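Local coordinates for EGF family domain-containing protein (PDB 4Z80) that probably takes part in host-cell invasion by Toxoplasma gondii, as an apical membrane antigen that binds a RON2-type partner peptide at the moving junction, at residues P162-V165 / N166-R169. Residues are numbered along the deposited sequence; the frame is centred on the assembly and turned at random.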
loop_
_atom_site.group_PDB
_atom_site.type_symbol
_atom_site.label_atom_id
_atom_site.label_comp_id
_atom_site.label_asym_id
_atom_site.label_seq_id
_atom_site.Cartn_x
_atom_site.Cartn_y
_atom_site.Cartn_z
ATOM N N PRO A 162 11.484 -5.683 -17.693
ATOM C CA PRO A 162 11.817 -7.113 -17.722
ATOM C C PRO A 162 13.260 -7.328 -18.159
ATOM O O PRO A 162 13.667 -6.745 -19.166
ATOM C CB PRO A 162 10.836 -7.683 -18.752
ATOM C CG PRO A 162 10.590 -6.543 -19.680
ATOM C CD PRO A 162 10.602 -5.310 -18.816
ATOM N N TYR A 163 14.024 -8.130 -17.426
ATOM C CA TYR A 163 15.449 -8.259 -17.731
ATOM C C TYR A 163 15.681 -8.946 -19.080
ATOM O O TYR A 163 16.633 -8.611 -19.789
ATOM C CB TYR A 163 16.195 -9.022 -16.632
ATOM C CG TYR A 163 17.638 -9.288 -17.021
ATOM C CD1 TYR A 163 18.601 -8.290 -16.918
ATOM C CD2 TYR A 163 18.025 -10.520 -17.532
ATOM C CE1 TYR A 163 19.913 -8.518 -17.295
ATOM C CE2 TYR A 163 19.334 -10.759 -17.907
ATOM C CZ TYR A 163 20.271 -9.757 -17.789
ATOM O OH TYR A 163 21.571 -10.006 -18.178
ATOM N N ASN A 164 14.843 -9.920 -19.424
ATOM C CA ASN A 164 14.923 -10.547 -20.742
ATOM C C ASN A 164 13.532 -10.707 -21.341
ATOM O O ASN A 164 12.531 -10.478 -20.667
ATOM C CB ASN A 164 15.655 -11.896 -20.663
ATOM C CG ASN A 164 14.896 -12.948 -19.873
ATOM O OD1 ASN A 164 13.686 -13.105 -20.016
ATOM N ND2 ASN A 164 15.619 -13.701 -19.051
ATOM N N VAL A 165 13.458 -11.095 -22.609
ATOM C CA VAL A 165 12.171 -11.102 -23.294
ATOM C C VAL A 165 11.268 -12.224 -22.799
ATOM O O VAL A 165 10.052 -12.160 -22.985
ATOM C CB VAL A 165 12.340 -11.220 -24.826
ATOM C CG1 VAL A 165 13.063 -9.995 -25.365
ATOM C CG2 VAL A 165 13.074 -12.483 -25.195
ATOM N N ASN A 166 11.846 -13.235 -22.154
ATOM C CA ASN A 166 11.057 -14.325 -21.600
ATOM C C ASN A 166 10.270 -13.872 -20.375
ATOM O O ASN A 166 9.140 -14.305 -20.171
ATOM C CB ASN A 166 11.952 -15.511 -21.253
ATOM C CG ASN A 166 12.571 -16.140 -22.486
ATOM O OD1 ASN A 166 12.328 -15.696 -23.607
ATOM N ND2 ASN A 166 13.380 -17.163 -22.284
ATOM N N VAL A 167 10.869 -13.005 -19.565
ATOM C CA VAL A 167 10.150 -12.396 -18.448
ATOM C C VAL A 167 8.907 -11.708 -19.007
ATOM O O VAL A 167 7.794 -11.917 -18.520
ATOM C CB VAL A 167 11.023 -11.370 -17.676
ATOM C CG1 VAL A 167 10.203 -10.617 -16.625
ATOM C CG2 VAL A 167 12.214 -12.045 -17.018
ATOM N N TYR A 168 9.097 -10.908 -20.053
ATOM C CA TYR A 168 7.994 -10.160 -20.635
ATOM C C TYR A 168 6.965 -11.053 -21.311
ATOM O O TYR A 168 5.767 -10.886 -21.103
ATOM C CB TYR A 168 8.504 -9.128 -21.648
ATOM C CG TYR A 168 7.398 -8.205 -22.094
ATOM C CD1 TYR A 168 6.828 -7.311 -21.203
ATOM C CD2 TYR A 168 6.898 -8.251 -23.390
ATOM C CE1 TYR A 168 5.806 -6.472 -21.585
ATOM C CE2 TYR A 168 5.873 -7.407 -23.786
ATOM C CZ TYR A 168 5.328 -6.522 -22.875
ATOM O OH TYR A 168 4.303 -5.678 -23.241
ATOM N N ARG A 169 7.414 -12.013 -22.113
ATOM C CA ARG A 169 6.479 -12.742 -22.961
ATOM C C ARG A 169 5.861 -13.972 -22.283
ATOM O O ARG A 169 4.736 -14.351 -22.617
ATOM C CB ARG A 169 7.175 -13.129 -24.269
ATOM C CG ARG A 169 7.311 -11.936 -25.216
ATOM C CD ARG A 169 8.333 -12.115 -26.336
ATOM N NE ARG A 169 8.728 -13.499 -26.579
ATOM C CZ ARG A 169 9.584 -13.867 -27.528
ATOM N NH1 ARG A 169 9.894 -15.148 -27.684
ATOM N NH2 ARG A 169 10.129 -12.951 -28.323
#
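Val165 opens the helix, and its carbonyl makes the first full helical turn: Arg169 N donates to Val165 O at 2.8 Å. The same oxygen has the foot of the arginine side chain against it, with Arg169 CB 3.3 Å from Val165 O. Further out, the arginine bends at chi3 (17°), and Val165 CG2 lies over one face of the guanidinium, toward its rim.

Val167 packs back against the loop residues Pro162 and Asn164. Its CG1, anti to the backbone N (chi1 173°), meets Pro162 CB at 3.7 Å, while CG2 leans on the amide of Asn164, 3.5 Å from OD1. Pro162 also reaches the next residue, its CG 3.9 Å from Tyr168 CB, so the proline ring touches two successive helical residues.

Asn164 is the N-cap. Its OD1 turns back over the helix start and takes Val167 N at 2.9 Å, nearly in line with the C=O bond, plus a weak, strongly bent bond from Asn166 N at 2.8 Å. In this buried residue one oxygen thus caps two amides that lack an i-4 carbonyl within the helix; Val167 N also makes a weak bond to Asn164 O.

The turn joins strand 160-161 to helix 165-172, entered through a cis peptide at Pro162 just after Cys161, whose disulfide runs to Cys265. Tyr168 continues on to Val173 and Ser180 in the following loops. On the partner side lies the bound RON2L1 peptide: Ser18 of that chain hydrogen-bonds Tyr163 OH, its Ile35 packs on Asn164, and its Gln10 packs on Asn166 and Val167 of the helix.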